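Local atomic coordinates of leucyl-tRNA synthetase (Giardia intestinalis, PDB entry 3PZ6), a protein that probably charges tRNA(Leu) with leucine using ATP, the present chain being its CP1 editing domain, which is associated with deacylation of aminoacyl-tRNA. Residues A[197-200]-A[201-205]. The protein carries 2 engineered substitutions. Numbering follows the deposited sequence.
Sequences CYKD and ILENR
Arg205 N donates a hydrogen bond to Asp200 O (2.9 Å), and Asn204 N one to Ile201 O inside that turn: a Schellman motif that ends helix 192-202. Its C-prime residue, Asn204, has positive phi (47°), a conformation asparagine tolerates better than most residues. Arg205 swings CG away from its own amide nitrogen (chi1 165°) and then bends at chi2 and chi3, which sets its methylene CD 3.3 Å from Asp200 OD1, while NE stays beyond salt-bridge distance. A water joins the charged groups, donating to Asp200 OD1 and to Glu203 OE1 (3.1 Å) and weakly accepting from Arg205 NH1, which also makes a long salt bridge to Glu203 OE1 (4.0 Å). One turn before Glu203, the extended Lys199 chain passes it, CE lying 3.5 Å from OE1, but NZ stays beyond salt-bridge distance and turns to Val248 O through a weak hydrogen bond; such long, flexible chains suit this more open side. On the other side Leu202 CD2 meets Tyr198 CE2 obliquely at 4.2 Å, and Ile201 CG1 packs by Cys197 SG. This side faces the fold, where Cys197 touches Trp99 and Tyr198 touches Asn97 of strand 97-100, while Asn204 ND2, hydrogen-bonded to Glu210, ties the turn to helix 208-211.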
ATOM      1  N   CYS A 197      10.286   9.596  -3.891  1.00 25.65           N
ATOM      2  CA  CYS A 197      10.407   8.366  -4.649  1.00 25.39           C
ATOM      3  C   CYS A 197       9.401   8.290  -5.791  1.00 30.89           C
ATOM      4  O   CYS A 197       9.748   7.896  -6.905  1.00 27.53           O
ATOM      5  CB  CYS A 197      10.259   7.151  -3.756  1.00 27.07           C
ATOM      6  SG  CYS A 197      10.659   5.660  -4.669  1.00 46.92           S
ATOM      7  N   TYR A 198       8.162   8.686  -5.506  1.00 29.06           N
ATOM      8  CA  TYR A 198       7.102   8.701  -6.501  1.00 23.72           C
ATOM      9  C   TYR A 198       7.530   9.543  -7.704  1.00 25.16           C
ATOM     10  O   TYR A 198       7.456   9.084  -8.846  1.00 26.81           O
ATOM     11  CB  TYR A 198       5.803   9.211  -5.866  1.00 28.03           C
ATOM     12  CG  TYR A 198       4.683   9.506  -6.841  1.00 33.70           C
ATOM     13  CD1 TYR A 198       3.743   8.531  -7.176  1.00 33.12           C
ATOM     14  CD2 TYR A 198       4.557  10.765  -7.419  1.00 27.78           C
ATOM     15  CE1 TYR A 198       2.710   8.807  -8.073  1.00 30.17           C
ATOM     16  CE2 TYR A 198       3.536  11.045  -8.313  1.00 34.34           C
ATOM     17  CZ  TYR A 198       2.618  10.065  -8.633  1.00 36.28           C
ATOM     18  OH  TYR A 198       1.606  10.358  -9.524  1.00 44.32           O
ATOM     19  N   LYS A 199       8.009  10.754  -7.432  1.00 26.27           N
ATOM     20  CA  LYS A 199       8.484  11.684  -8.464  1.00 27.29           C
ATOM     21  C   LYS A 199       9.739  11.180  -9.192  1.00 28.01           C
ATOM     22  O   LYS A 199       9.872  11.355 -10.399  1.00 28.46           O
ATOM     23  CB  LYS A 199       8.732  13.063  -7.848  1.00 24.44           C
ATOM     24  CG  LYS A 199       8.979  14.172  -8.828  1.00 31.96           C
ATOM     25  CD  LYS A 199       9.692  15.298  -8.135  1.00 38.59           C
ATOM     26  CE  LYS A 199      10.212  16.324  -9.119  1.00 44.57           C
ATOM     27  NZ  LYS A 199      11.355  17.069  -8.525  1.00 49.62           N
ATOM     28  N   ASP A 200      10.654  10.561  -8.457  1.00 27.26           N
ATOM     29  CA  ASP A 200      11.803   9.879  -9.067  1.00 29.91           C
ATOM     30  C   ASP A 200      11.402   8.844 -10.141  1.00 29.65           C
ATOM     31  O   ASP A 200      11.999   8.810 -11.222  1.00 27.86           O
ATOM     32  CB  ASP A 200      12.670   9.210  -7.996  1.00 26.59           C
ATOM     33  CG  ASP A 200      13.586  10.192  -7.281  1.00 39.86           C
ATOM     34  OD1 ASP A 200      13.692  11.368  -7.721  1.00 38.93           O
ATOM     35  OD2 ASP A 200      14.206   9.781  -6.271  1.00 39.53           O
ATOM     36  N   ILE A 201      10.400   8.014  -9.832  1.00 26.09           N
ATOM     37  CA  ILE A 201       9.902   7.013 -10.766  1.00 24.44           C
ATOM     38  C   ILE A 201       9.249   7.716 -11.961  1.00 29.24           C
ATOM     39  O   ILE A 201       9.555   7.405 -13.114  1.00 29.87           O
ATOM     40  CB  ILE A 201       8.867   6.045 -10.111  1.00 28.08           C
ATOM     41  CG1 ILE A 201       9.348   5.499  -8.752  1.00 31.04           C
ATOM     42  CG2 ILE A 201       8.446   4.938 -11.086  1.00 21.75           C
ATOM     43  CD1 ILE A 201      10.215   4.271  -8.792  1.00 31.17           C
ATOM     44  N   LEU A 202       8.375   8.677 -11.674  1.00 26.88           N
ATOM     45  CA  LEU A 202       7.591   9.371 -12.694  1.00 29.37           C
ATOM     46  C   LEU A 202       8.433   9.962 -13.828  1.00 29.39           C
ATOM     47  O   LEU A 202       8.070   9.853 -15.003  1.00 30.07           O
ATOM     48  CB  LEU A 202       6.734  10.461 -12.044  1.00 26.16           C
ATOM     49  CG  LEU A 202       5.628  11.162 -12.831  1.00 29.22           C
ATOM     50  CD1 LEU A 202       4.519  10.204 -13.261  1.00 25.65           C
ATOM     51  CD2 LEU A 202       5.058  12.311 -12.003  1.00 24.47           C
ATOM     52  N   GLU A 203       9.559  10.567 -13.465  1.00 33.54           N
ATOM     53  CA  GLU A 203      10.436  11.242 -14.423  1.00 33.12           C
ATOM     54  C   GLU A 203      11.677  10.411 -14.719  1.00 26.30           C
ATOM     55  O   GLU A 203      12.676  10.927 -15.206  1.00 31.97           O
ATOM     56  CB  GLU A 203      10.840  12.627 -13.903  1.00 35.58           C
ATOM     57  CG  GLU A 203       9.668  13.514 -13.460  1.00 37.96           C
ATOM     58  CD  GLU A 203      10.134  14.796 -12.783  1.00 58.57           C
ATOM     59  OE1 GLU A 203      11.203  14.778 -12.128  1.00 59.67           O
ATOM     60  OE2 GLU A 203       9.434  15.829 -12.901  1.00 63.05           O
ATOM     61  N   ASN A 204      11.608   9.119 -14.418  1.00 30.25           N
ATOM     62  CA  ASN A 204      12.698   8.183 -14.688  1.00 28.46           C
ATOM     63  C   ASN A 204      14.081   8.688 -14.251  1.00 31.84           C
ATOM     64  O   ASN A 204      15.079   8.504 -14.956  1.00 32.57           O
ATOM     65  CB  ASN A 204      12.694   7.785 -16.164  1.00 23.15           C
ATOM     66  CG  ASN A 204      13.648   6.657 -16.460  1.00 29.24           C
ATOM     67  OD1 ASN A 204      13.740   5.692 -15.708  1.00 27.59           O
ATOM     68  ND2 ASN A 204      14.372   6.776 -17.560  1.00 33.55           N
ATOM     69  N   ARG A 205      14.124   9.313 -13.075  1.00 31.24           N
ATOM     70  CA  ARG A 205      15.346   9.876 -12.522  1.00 32.99           C
ATOM     71  C   ARG A 205      16.457   8.838 -12.480  1.00 37.53           C
ATOM     72  O   ARG A 205      16.276   7.745 -11.942  1.00 39.48           O
ATOM     73  CB  ARG A 205      15.075  10.461 -11.133  1.00 32.64           C
ATOM     74  CG  ARG A 205      16.326  10.758 -10.315  1.00 54.43           C
ATOM     75  CD  ARG A 205      16.259  12.120  -9.631  1.00 55.88           C
ATOM     76  NE  ARG A 205      16.922  13.145 -10.432  1.00 61.79           N
ATOM     77  CZ  ARG A 205      16.317  13.947 -11.308  1.00 67.29           C
ATOM     78  NH1 ARG A 205      15.002  13.873 -11.516  1.00 57.90           N
ATOM     79  NH2 ARG A 205      17.038  14.837 -11.979  1.00 75.71           N
TER
HETATM   80  O   HOH W   1      12.947  13.840  -9.684  1.00 35.10           O